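Local coordinates for protein methanogen homoaconitase large subunit (Methanocaldococcus jannaschii, PDB 4KP2) that catalyses, with its small subunit and a [4Fe-4S] cluster, the reversible dehydration of (R)-homocitrate to cis-homoaconitate and the hydration of the latter to homoisocitrate, at residues P173-V178 with A278-E283; M22-K27 with I271-D276; D138-T143 with A232-G237; D191-V196 with L226-M231; I200-A205 with H300-K305. All blocks are in the same frame, centred on the assembly; numbering follows the deposited sequence.

Contact 1: residues P173-V178 with A278-E283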
# COMPACT_ATOMS: atom_id res chain seq x y z
N PRO A 173 15.31 25.51 26.73
CA PRO A 173 15.63 26.26 25.51
C PRO A 173 15.12 27.69 25.55
O PRO A 173 14.21 28.01 26.32
CB PRO A 173 14.90 25.48 24.43
CG PRO A 173 13.70 24.93 25.13
CD PRO A 173 14.17 24.60 26.53
N LYS A 174 15.70 28.54 24.71
CA LYS A 174 15.19 29.89 24.51
C LYS A 174 13.97 29.79 23.60
O LYS A 174 13.77 28.78 22.93
CB LYS A 174 16.26 30.78 23.88
CG LYS A 174 17.50 30.94 24.74
CD LYS A 174 18.57 31.76 24.03
CE LYS A 174 19.82 31.91 24.89
NZ LYS A 174 20.89 32.66 24.18
N THR A 175 13.16 30.84 23.58
CA THR A 175 11.91 30.79 22.82
C THR A 175 11.78 31.91 21.79
O THR A 175 11.71 33.08 22.14
CB THR A 175 10.69 30.84 23.76
OG1 THR A 175 10.67 29.67 24.59
CG2 THR A 175 9.41 30.90 22.96
N ILE A 176 11.73 31.52 20.52
CA ILE A 176 11.41 32.45 19.46
C ILE A 176 9.89 32.50 19.28
O ILE A 176 9.28 31.55 18.78
CB ILE A 176 12.12 32.08 18.14
CG1 ILE A 176 11.45 32.75 16.93
CG2 ILE A 176 12.17 30.58 17.96
CD1 ILE A 176 11.65 34.25 16.87
N ARG A 177 9.29 33.60 19.73
CA ARG A 177 7.85 33.76 19.66
C ARG A 177 7.40 34.09 18.25
O ARG A 177 7.94 34.98 17.60
CB ARG A 177 7.41 34.88 20.61
CG ARG A 177 5.98 35.35 20.41
CD ARG A 177 4.97 34.38 21.00
NE ARG A 177 3.61 34.88 20.83
CZ ARG A 177 2.55 34.39 21.46
NH1 ARG A 177 2.69 33.38 22.31
NH2 ARG A 177 1.35 34.91 21.24
N VAL A 178 6.41 33.34 17.76
CA VAL A 178 5.88 33.56 16.42
C VAL A 178 4.39 33.89 16.48
O VAL A 178 3.55 33.00 16.59
CB VAL A 178 6.10 32.34 15.52
CG1 VAL A 178 5.57 32.61 14.12
CG2 VAL A 178 7.58 31.97 15.47
N ALA A 278 6.42 37.82 29.42
CA ALA A 278 7.30 36.78 28.89
C ALA A 278 8.32 37.39 27.95
O ALA A 278 7.98 37.85 26.87
CB ALA A 278 6.49 35.70 28.19
N ASN A 279 9.58 37.36 28.37
CA ASN A 279 10.68 37.87 27.54
C ASN A 279 11.28 36.80 26.63
O ASN A 279 11.90 35.84 27.09
CB ASN A 279 11.77 38.48 28.42
CG ASN A 279 12.83 39.21 27.62
OD1 ASN A 279 12.59 39.63 26.48
ND2 ASN A 279 14.01 39.38 28.20
N TYR A 280 11.09 36.99 25.33
CA TYR A 280 11.56 36.02 24.34
C TYR A 280 12.93 36.43 23.80
O TYR A 280 13.32 37.60 23.90
CB TYR A 280 10.56 35.92 23.20
CG TYR A 280 9.14 35.63 23.64
CD1 TYR A 280 8.72 34.34 23.90
CD2 TYR A 280 8.22 36.66 23.81
CE1 TYR A 280 7.42 34.07 24.31
CE2 TYR A 280 6.92 36.41 24.21
CZ TYR A 280 6.53 35.11 24.46
OH TYR A 280 5.24 34.85 24.87
N TYR A 281 13.65 35.47 23.24
CA TYR A 281 14.92 35.75 22.60
C TYR A 281 14.68 36.66 21.40
O TYR A 281 15.46 37.58 21.15
CB TYR A 281 15.58 34.44 22.14
CG TYR A 281 16.92 34.64 21.46
CD1 TYR A 281 18.08 34.80 22.20
CD2 TYR A 281 17.02 34.66 20.07
CE1 TYR A 281 19.30 34.98 21.59
CE2 TYR A 281 18.24 34.83 19.45
CZ TYR A 281 19.38 34.99 20.21
OH TYR A 281 20.59 35.17 19.59
N LYS A 282 13.60 36.40 20.68
CA LYS A 282 13.19 37.26 19.58
C LYS A 282 11.71 37.04 19.29
O LYS A 282 11.17 35.96 19.54
CB LYS A 282 14.02 36.99 18.32
CG LYS A 282 13.91 38.09 17.28
CD LYS A 282 14.45 39.40 17.83
CE LYS A 282 13.94 40.60 17.04
NZ LYS A 282 12.47 40.80 17.23
N GLU A 283 11.05 38.06 18.76
CA GLU A 283 9.63 37.95 18.42
C GLU A 283 9.41 38.30 16.96
O GLU A 283 9.90 39.32 16.48
CB GLU A 283 8.80 38.88 19.29
CG GLU A 283 9.02 38.68 20.78
CD GLU A 283 8.12 39.58 21.63
OE1 GLU A 283 7.09 40.08 21.11
OE2 GLU A 283 8.44 39.78 22.82
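R177 lies over the ring of Y280, and this pair is the centre of the contact. CB of R177 sits 3.5 Å from the centroid of the Y280 ring, 10° off its normal, a CH-pi contact. The two side chains run the same way. CG of R177 is anti to its backbone N (chi1 167°), and the chain bends at chi2, so CG and CD follow the ring toward its OH end. CG2 of T175 meets the edge of the same ring, 3.6 Å from CD1 of Y280. Beyond the contact, E211 takes both a salt bridge from R177 NH1 and a hydrogen bond from Y280 OH. D179 pairs with R177 NH2. Y281 is at the surface, where its CD1 is 3.6 Å from CD of the extended K174. The backbones join where strand 282-286 pairs in parallel with strand 167-180 of the mixed sheet. R177 N donates to K282 O at 3.0 Å, and Y281 N donates to T175 O at 3.3 Å. The chemistry is mixed. The aliphatic part of R177 packs on the aromatic face, and its charged end goes to acids. Such sharing probably fixes the rotation of both side chains.

Contact 2: residues M22-K27 with I271-D276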
# COMPACT_ATOMS: atom_id res chain seq x y z
N MET A 22 8.00 34.99 31.55
CA MET A 22 8.11 33.54 31.58
C MET A 22 7.43 32.92 30.37
O MET A 22 6.21 33.01 30.22
CB MET A 22 7.50 32.99 32.87
CG MET A 22 7.96 31.59 33.24
SD MET A 22 7.32 31.07 34.84
CE MET A 22 8.19 29.52 35.06
N THR A 23 8.22 32.31 29.50
CA THR A 23 7.71 31.71 28.27
C THR A 23 6.85 30.49 28.57
O THR A 23 6.80 30.01 29.70
CB THR A 23 8.85 31.31 27.32
OG1 THR A 23 9.63 30.27 27.92
CG2 THR A 23 9.74 32.51 27.03
N LEU A 24 6.17 30.00 27.54
CA LEU A 24 5.31 28.83 27.67
C LEU A 24 6.12 27.60 28.04
O LEU A 24 5.74 26.84 28.93
CB LEU A 24 4.53 28.58 26.38
CG LEU A 24 3.56 27.41 26.38
CD1 LEU A 24 2.57 27.53 27.53
CD2 LEU A 24 2.83 27.33 25.05
N VAL A 25 7.25 27.41 27.36
CA VAL A 25 8.15 26.30 27.64
C VAL A 25 8.64 26.34 29.08
O VAL A 25 8.65 25.32 29.77
CB VAL A 25 9.35 26.29 26.67
CG1 VAL A 25 10.43 25.34 27.15
CG2 VAL A 25 8.89 25.93 25.27
N GLU A 26 9.04 27.52 29.53
CA GLU A 26 9.51 27.70 30.90
C GLU A 26 8.43 27.36 31.92
O GLU A 26 8.71 26.81 32.98
CB GLU A 26 10.02 29.12 31.12
CG GLU A 26 11.37 29.41 30.49
CD GLU A 26 11.82 30.84 30.71
OE1 GLU A 26 11.00 31.66 31.18
OE2 GLU A 26 13.00 31.14 30.42
N LYS A 27 7.18 27.70 31.59
CA LYS A 27 6.06 27.41 32.48
C LYS A 27 5.72 25.93 32.49
O LYS A 27 5.35 25.38 33.53
CB LYS A 27 4.83 28.23 32.09
CG LYS A 27 4.90 29.69 32.50
CD LYS A 27 3.55 30.36 32.38
CE LYS A 27 3.57 31.76 32.96
NZ LYS A 27 2.23 32.39 32.95
N ILE A 271 -2.18 26.13 31.38
CA ILE A 271 -1.07 27.07 31.42
C ILE A 271 -1.21 28.16 30.36
O ILE A 271 -1.25 27.88 29.16
CB ILE A 271 0.28 26.36 31.23
CG1 ILE A 271 0.52 25.37 32.37
CG2 ILE A 271 1.41 27.37 31.16
CD1 ILE A 271 1.86 24.68 32.32
N THR A 272 -1.30 29.41 30.81
CA THR A 272 -1.49 30.55 29.92
C THR A 272 -0.28 31.48 29.98
O THR A 272 0.42 31.53 30.99
CB THR A 272 -2.75 31.33 30.30
OG1 THR A 272 -3.79 30.42 30.67
CG2 THR A 272 -3.23 32.19 29.13
N VAL A 273 -0.04 32.21 28.90
CA VAL A 273 1.08 33.14 28.82
C VAL A 273 0.61 34.57 28.58
O VAL A 273 -0.16 34.84 27.66
CB VAL A 273 2.06 32.75 27.70
CG1 VAL A 273 3.11 33.83 27.49
CG2 VAL A 273 2.72 31.41 28.01
N ASN A 274 1.08 35.49 29.42
CA ASN A 274 0.77 36.90 29.27
C ASN A 274 1.84 37.62 28.46
O ASN A 274 3.04 37.38 28.63
CB ASN A 274 0.61 37.56 30.64
CG ASN A 274 -0.11 38.89 30.59
OD1 ASN A 274 -0.04 39.62 29.60
ND2 ASN A 274 -0.81 39.23 31.67
N ARG A 275 1.41 38.51 27.56
CA ARG A 275 2.35 39.31 26.79
C ARG A 275 3.20 40.25 27.66
O ARG A 275 2.72 40.78 28.67
CB ARG A 275 1.61 40.06 25.68
CG ARG A 275 0.97 39.13 24.65
CD ARG A 275 2.05 38.29 23.98
NE ARG A 275 2.97 39.11 23.19
CZ ARG A 275 4.01 38.62 22.51
NH1 ARG A 275 4.81 39.43 21.82
NH2 ARG A 275 4.26 37.32 22.53
N ASP A 276 4.45 40.44 27.26
CA ASP A 276 5.42 41.31 27.95
C ASP A 276 5.83 40.85 29.34
O ASP A 276 6.83 41.34 29.89
CB ASP A 276 4.91 42.75 28.00
CG ASP A 276 4.84 43.40 26.63
OD1 ASP A 276 5.74 43.12 25.80
OD2 ASP A 276 3.90 44.18 26.38
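The capped N-terminus of helix 24-33 meets the loop 271-276 through L24, K27, I271 and V273. The cap is a capping box made by T23 and E26. E26 N donates to T23 OG1 at 3.2 Å, and T23 N returns a weak bond to E26 OE1. OE2 of E26 is also bonded, to the backbone N of A39. L24 and K27, in the first turn of the helix, meet the loop. L24 takes part with its backbone as well as its side chain: CG2 of V273 is 3.7 Å from both CA and CB of L24, and the L24 and V273 side chains are roughly perpendicular. CD1 of L24 reaches on to CG2 of I271 at 3.8 Å. In I271 the chi1 of -62° sets CG2 anti to the backbone N, and this branch does most of the touching. CG2 lies between L24 and K27, 3.6 Å from CB of K27. CD1 of I271 packs instead against the backbone carbonyl of K27. The K27 and I271 side chains run antiparallel alongside each other. The loop is tied further into the fold by V273 N, which bonds to E243, while L24 and V273 both also touch E211 of strand 208-213. Segment 271-276 has no regular helix or strand; one hydrogen bond joins it to the helix. That bond comes from K27, whose extended chain carries NZ to the backbone O of T272 at 2.8 Å, with a C=O...N angle of 163°.

Contact 3: residues D138-T143 with A232-G237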
# COMPACT_ATOMS: atom_id res chain seq x y z
N ASP A 138 11.84 9.99 17.22
CA ASP A 138 11.51 10.51 15.90
C ASP A 138 11.83 12.00 15.86
O ASP A 138 11.62 12.72 16.84
CB ASP A 138 10.03 10.29 15.60
CG ASP A 138 9.67 10.61 14.16
OD1 ASP A 138 9.33 11.78 13.88
OD2 ASP A 138 9.72 9.69 13.32
N SER A 139 12.35 12.46 14.73
CA SER A 139 12.77 13.85 14.59
C SER A 139 11.60 14.83 14.50
O SER A 139 11.80 16.04 14.41
CB SER A 139 13.69 14.02 13.38
OG SER A 139 13.04 13.59 12.19
N HIS A 140 10.38 14.30 14.53
CA HIS A 140 9.19 15.14 14.47
C HIS A 140 8.25 14.90 15.64
O HIS A 140 7.02 14.94 15.49
CB HIS A 140 8.45 14.93 13.15
CG HIS A 140 9.22 15.37 11.94
ND1 HIS A 140 10.14 14.56 11.31
CD2 HIS A 140 9.21 16.53 11.26
CE1 HIS A 140 10.67 15.21 10.29
NE2 HIS A 140 10.12 16.41 10.24
N THR A 141 8.82 14.66 16.81
CA THR A 141 8.04 14.51 18.04
C THR A 141 7.54 15.88 18.48
O THR A 141 6.61 15.99 19.29
CB THR A 141 8.89 13.86 19.16
OG1 THR A 141 9.56 12.71 18.64
CG2 THR A 141 8.01 13.44 20.33
N CYS A 142 8.13 16.93 17.92
CA CYS A 142 7.75 18.31 18.22
C CYS A 142 6.31 18.62 17.82
O CYS A 142 5.76 19.65 18.21
CB CYS A 142 8.70 19.28 17.52
SG CYS A 142 8.86 19.03 15.74
N THR A 143 5.70 17.73 17.04
CA THR A 143 4.32 17.88 16.60
C THR A 143 3.36 17.98 17.78
O THR A 143 2.36 18.70 17.72
CB THR A 143 3.90 16.68 15.71
OG1 THR A 143 4.83 16.53 14.63
CG2 THR A 143 2.51 16.89 15.14
N ALA A 232 8.65 22.28 13.07
CA ALA A 232 9.52 23.03 13.97
C ALA A 232 10.98 22.64 13.77
O ALA A 232 11.87 23.50 13.77
CB ALA A 232 9.10 22.82 15.41
N ILE A 233 11.22 21.35 13.59
CA ILE A 233 12.58 20.83 13.40
C ILE A 233 13.16 21.28 12.06
O ILE A 233 14.37 21.40 11.91
CB ILE A 233 12.61 19.29 13.52
CG1 ILE A 233 14.04 18.76 13.46
CG2 ILE A 233 11.75 18.65 12.44
CD1 ILE A 233 14.94 19.34 14.52
N GLU A 234 12.28 21.54 11.10
CA GLU A 234 12.70 21.96 9.77
C GLU A 234 13.32 23.36 9.79
O GLU A 234 14.00 23.76 8.85
CB GLU A 234 11.52 21.92 8.79
CG GLU A 234 10.78 20.59 8.78
CD GLU A 234 11.66 19.44 8.34
OE1 GLU A 234 12.61 19.67 7.55
OE2 GLU A 234 11.41 18.30 8.78
N MET A 235 13.07 24.08 10.87
CA MET A 235 13.66 25.40 11.07
C MET A 235 14.81 25.32 12.06
O MET A 235 15.36 26.34 12.48
CB MET A 235 12.61 26.39 11.58
CG MET A 235 11.53 26.71 10.55
SD MET A 235 10.20 27.71 11.23
CE MET A 235 9.49 26.57 12.42
N GLY A 236 15.18 24.10 12.43
CA GLY A 236 16.25 23.87 13.38
C GLY A 236 15.75 23.87 14.81
O GLY A 236 16.50 23.57 15.74
N GLY A 237 14.47 24.18 14.98
CA GLY A 237 13.87 24.28 16.30
C GLY A 237 13.92 23.00 17.10
O GLY A 237 13.74 21.91 16.56
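S139 touches I233 with its backbone: its O is 3.3 Å from CG2 of I233, and CB and CG1 of the isoleucine lie close by. H140 comes next. Its backbone N donates to OD1 of D138 at 2.8 Å, closing an Asx turn, and H120 NE2 is a second partner of that oxygen. With chi1 at -65°, the NE2 edge of the imidazole meets OE2 of E234, which is tilted slightly from the ring plane. NE2 of H140 donates to OE2 of E234 at 2.7 Å, an N-H...O angle of 153°. The ring and the carboxylate are nearly coplanar, 16° apart, and OE2 is met nearly along its C-O axis. This is a His-carboxylate hydrogen bond between two buried side chains. The bond probably limits rotation of the imidazole. CG2 of I233 sits obliquely to the ring, 3.5 Å from CD2 of H140. The bond joins the loop after strand 133-136 to the short 3-10 turn at 233-235, close to the cluster site. The side chain of H140 is about 6 Å from that of C323, a predicted ligand of the [4Fe-4S] cluster. C142 follows, inside a second 3-10 segment. Its SG sits between the backbone N and the carbonyl carbon. SG of C142 lies 3.8 Å from CB of A232 and 4.4 Å from CB of I233.

Contact 4: residues D191-V196 with L226-M231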
# COMPACT_ATOMS: atom_id res chain seq x y z
N ASP A 191 0.44 26.23 4.20
CA ASP A 191 0.86 27.46 3.55
C ASP A 191 1.38 28.45 4.58
O ASP A 191 2.30 29.23 4.31
CB ASP A 191 -0.30 28.09 2.77
CG ASP A 191 -0.80 27.19 1.65
OD1 ASP A 191 -0.16 27.16 0.58
OD2 ASP A 191 -1.85 26.54 1.85
N ILE A 192 0.80 28.42 5.77
CA ILE A 192 1.19 29.31 6.85
C ILE A 192 2.53 28.92 7.44
O ILE A 192 3.42 29.76 7.59
CB ILE A 192 0.12 29.34 7.96
CG1 ILE A 192 -1.19 29.91 7.41
CG2 ILE A 192 0.60 30.17 9.13
CD1 ILE A 192 -2.36 29.77 8.35
N VAL A 193 2.68 27.64 7.78
CA VAL A 193 3.92 27.16 8.40
C VAL A 193 5.09 27.22 7.42
O VAL A 193 6.24 27.37 7.84
CB VAL A 193 3.76 25.73 8.97
CG1 VAL A 193 3.65 24.70 7.86
CG2 VAL A 193 4.91 25.40 9.90
N LEU A 194 4.80 27.13 6.13
CA LEU A 194 5.83 27.28 5.11
C LEU A 194 6.30 28.73 5.05
O LEU A 194 7.45 29.01 4.72
CB LEU A 194 5.33 26.83 3.74
CG LEU A 194 5.36 25.33 3.46
CD1 LEU A 194 4.79 25.04 2.08
CD2 LEU A 194 6.78 24.80 3.57
N ARG A 195 5.40 29.66 5.36
CA ARG A 195 5.74 31.07 5.37
C ARG A 195 6.62 31.38 6.58
O ARG A 195 7.47 32.27 6.54
CB ARG A 195 4.48 31.93 5.41
CG ARG A 195 4.74 33.42 5.22
CD ARG A 195 5.29 33.69 3.83
NE ARG A 195 5.60 35.10 3.63
CZ ARG A 195 6.78 35.65 3.91
NH1 ARG A 195 7.76 34.91 4.41
NH2 ARG A 195 6.97 36.95 3.70
N VAL A 196 6.41 30.62 7.65
CA VAL A 196 7.17 30.79 8.88
C VAL A 196 8.62 30.35 8.69
O VAL A 196 9.54 30.95 9.24
CB VAL A 196 6.53 30.01 10.05
CG1 VAL A 196 7.35 30.17 11.32
CG2 VAL A 196 5.10 30.47 10.27
N LEU A 226 -1.32 21.11 14.69
CA LEU A 226 -0.44 19.96 14.53
C LEU A 226 0.56 20.20 13.41
O LEU A 226 1.72 19.79 13.50
CB LEU A 226 -1.26 18.70 14.22
CG LEU A 226 -1.45 17.70 15.37
CD1 LEU A 226 -2.11 18.37 16.56
CD2 LEU A 226 -2.27 16.51 14.90
N THR A 227 0.11 20.88 12.36
CA THR A 227 0.96 21.18 11.21
C THR A 227 2.06 22.18 11.56
O THR A 227 3.21 22.01 11.17
CB THR A 227 0.13 21.73 10.04
OG1 THR A 227 -0.88 20.78 9.67
CG2 THR A 227 1.02 22.00 8.83
N LEU A 228 1.69 23.21 12.31
CA LEU A 228 2.63 24.26 12.70
C LEU A 228 3.74 23.73 13.60
O LEU A 228 4.91 24.11 13.45
CB LEU A 228 1.90 25.41 13.38
CG LEU A 228 1.60 26.64 12.52
CD1 LEU A 228 0.85 26.25 11.26
CD2 LEU A 228 0.82 27.68 13.31
N CYS A 229 3.38 22.86 14.53
CA CYS A 229 4.36 22.31 15.47
C CYS A 229 5.18 21.19 14.84
O CYS A 229 6.25 20.84 15.34
CB CYS A 229 3.66 21.81 16.73
SG CYS A 229 2.84 23.10 17.69
N ASN A 230 4.67 20.62 13.75
CA ASN A 230 5.35 19.53 13.07
C ASN A 230 6.59 19.99 12.32
O ASN A 230 7.60 19.27 12.27
CB ASN A 230 4.39 18.83 12.10
CG ASN A 230 5.03 17.63 11.42
OD1 ASN A 230 5.75 17.76 10.43
ND2 ASN A 230 4.76 16.44 11.95
N MET A 231 6.53 21.19 11.76
CA MET A 231 7.62 21.71 10.95
C MET A 231 8.57 22.57 11.78
O MET A 231 9.23 23.46 11.25
CB MET A 231 7.06 22.55 9.79
CG MET A 231 5.95 21.87 9.01
SD MET A 231 6.50 21.31 7.38
CE MET A 231 7.11 22.85 6.69
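V193 packs between L228 and M231 where two nearly parallel helices meet. Helix 189-200 belongs to the beta-alpha-beta crossover that joins the parallel strands 167-180 and 208-213. Helix 222-230 lies on the next connection, between strands 208-213 and 239-242. The segment axes cross at -25° and approach to 9.1 Å. The contact is wholly apolar and buried. V193 has a chi1 of 71°, which puts CG1 between the backbone N and the carbonyl carbon and sets CG2 anti to N. Both methyls meet segment 226-231. CG2 of V193 meets CB of M231 at 3.6 Å. CG1 of V193 touches CG of M231 at 3.8 Å and lies 3.9 Å from CG2 of T227. CB of V193 lies 3.7 Å from CD1 of L228. An alanine here would remove both methyls, which would probably open a gap beside M231 and let its side chain turn. T227 gives only its methyl to this contact; its OG1 bonds to the backbone O of D223 and of T324. I192 and L228 both rest on I180 of strand 167-180, so the two helices share a floor. M231 is the first residue past its helix. Its chain bends at chi2 and at chi3 (-56°), wraps past V193, and ends with CE against CD2 of L194 at 3.7 Å.

Contact 5: residues I200-A205 with H300-K305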
# COMPACT_ATOMS: atom_id res chain seq x y z
N ILE A 200 12.21 32.81 9.34
CA ILE A 200 13.11 32.26 10.34
C ILE A 200 14.33 31.59 9.70
O ILE A 200 15.47 31.94 10.01
CB ILE A 200 12.39 31.24 11.23
CG1 ILE A 200 11.24 31.91 11.98
CG2 ILE A 200 13.37 30.60 12.21
CD1 ILE A 200 10.54 31.00 12.96
N GLY A 201 14.08 30.64 8.80
CA GLY A 201 15.15 29.91 8.15
C GLY A 201 15.21 28.47 8.61
O GLY A 201 14.60 28.11 9.61
N ARG A 202 15.96 27.65 7.88
CA ARG A 202 16.08 26.23 8.21
C ARG A 202 17.00 26.01 9.41
O ARG A 202 17.08 24.90 9.94
CB ARG A 202 16.59 25.44 7.01
CG ARG A 202 17.93 25.91 6.46
CD ARG A 202 18.46 24.97 5.39
NE ARG A 202 19.58 25.54 4.65
CZ ARG A 202 19.49 26.03 3.42
NH1 ARG A 202 20.56 26.54 2.83
NH2 ARG A 202 18.33 26.02 2.78
N ARG A 203 17.68 27.07 9.83
CA ARG A 203 18.60 26.97 10.95
C ARG A 203 18.46 28.18 11.87
O ARG A 203 19.29 28.40 12.76
CB ARG A 203 20.04 26.87 10.45
CG ARG A 203 20.92 25.91 11.23
CD ARG A 203 22.36 25.98 10.75
NE ARG A 203 23.14 24.81 11.15
CZ ARG A 203 23.33 23.75 10.37
NH1 ARG A 203 22.81 23.72 9.15
NH2 ARG A 203 24.05 22.73 10.81
N GLY A 204 17.40 28.96 11.66
CA GLY A 204 17.19 30.17 12.43
C GLY A 204 16.45 29.95 13.73
O GLY A 204 15.86 30.88 14.29
N ALA A 205 16.47 28.72 14.23
CA ALA A 205 15.79 28.38 15.47
C ALA A 205 16.49 27.25 16.20
O ALA A 205 15.90 26.59 17.05
CB ALA A 205 14.34 28.01 15.19
N HIS A 300 15.48 22.26 0.03
CA HIS A 300 15.35 22.54 1.45
C HIS A 300 13.98 23.12 1.78
O HIS A 300 13.39 23.83 0.96
CB HIS A 300 16.45 23.49 1.92
CG HIS A 300 17.84 22.95 1.73
ND1 HIS A 300 18.54 23.12 0.56
CD2 HIS A 300 18.64 22.25 2.56
CE1 HIS A 300 19.73 22.54 0.68
NE2 HIS A 300 19.81 22.01 1.88
N PRO A 301 13.47 22.82 2.99
CA PRO A 301 12.16 23.32 3.43
C PRO A 301 12.13 24.84 3.58
O PRO A 301 11.05 25.42 3.66
CB PRO A 301 11.99 22.67 4.81
CG PRO A 301 12.87 21.47 4.78
CD PRO A 301 14.05 21.87 3.95
N ASP A 302 13.30 25.49 3.61
CA ASP A 302 13.35 26.94 3.75
C ASP A 302 13.42 27.66 2.40
O ASP A 302 14.01 28.73 2.28
CB ASP A 302 14.48 27.38 4.67
CG ASP A 302 15.85 27.25 4.04
OD1 ASP A 302 16.04 26.32 3.22
OD2 ASP A 302 16.73 28.07 4.35
N ASN A 303 12.79 27.08 1.38
CA ASN A 303 12.78 27.67 0.04
C ASN A 303 11.42 27.66 -0.65
O ASN A 303 11.19 26.85 -1.55
CB ASN A 303 13.79 26.96 -0.85
CG ASN A 303 15.23 27.34 -0.54
OD1 ASN A 303 15.51 28.46 -0.12
ND2 ASN A 303 16.15 26.40 -0.76
N VAL A 304 10.51 28.54 -0.24
CA VAL A 304 9.26 28.70 -0.97
C VAL A 304 9.11 30.05 -1.66
O VAL A 304 9.19 31.10 -1.04
CB VAL A 304 8.00 28.44 -0.10
CG1 VAL A 304 8.08 29.19 1.19
CG2 VAL A 304 6.78 28.90 -0.83
N LYS A 305 8.92 29.99 -2.97
CA LYS A 305 8.47 31.15 -3.73
C LYS A 305 6.96 31.03 -3.81
O LYS A 305 6.43 29.92 -3.79
CB LYS A 305 9.06 31.11 -5.14
CG LYS A 305 10.16 30.08 -5.35
CD LYS A 305 11.53 30.69 -5.15
CE LYS A 305 12.62 29.71 -5.53
NZ LYS A 305 12.44 29.21 -6.93
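R202 and D302 each turn CG into the place between backbone N and carbonyl carbon, with chi1 of 58° and 74°. From there the R202 chain is extended as far as NE and runs past the carboxylate. CG of R202 lies 3.2 Å from OD2 of D302, and NH2 forms a salt bridge with OD1 of D302. The modelled length of that bridge, 2.4 Å between R202 NH2 and D302 OD1, is too short to be trusted. The guanidinium and carboxylate planes are 71° apart, so the acid does not meet the base in a flat, two-pronged pair: OD2 lies over one face of the guanidinium. H300 is on the opposite face, and NH2 of R202 stands over its ring, 3.3 Å from CG. H300 to N303 form a type I beta turn, just before strand 304-306 of the small antiparallel pair with 294-296. R202 comes just after helix 189-200, so the pair links the end of that helix to the turn at the protein surface. An alanine in place of H300 would probably leave that guanidinium face without its ring and R202 freer to swing. H300 also holds N407 through its backbone O, and P301 O accepts from K198 NZ.

In the fold
Contacts 3 and 4 lie nearest the cluster site. In contact 4 the side chain of T227 is about 8 Å from that of the predicted cluster ligand C323. The centres of contacts 3 and 4 are 11 Å apart, and the two meet where N230 reaches T143. Contact 5 is 11 Å from contact 4 and 13 Å from contact 3, centre to centre, and touches both. E234 of contact 3 packs on P301 of contact 5. Contact 1 meets contact 4 where V178 packs on V196, and V178 also touches I200 of contact 5. Contact 2 is further out: it touches contact 1 through the salt bridge of R275 with E283, yet its centre is about 21 Å from those of contacts 3 and 4.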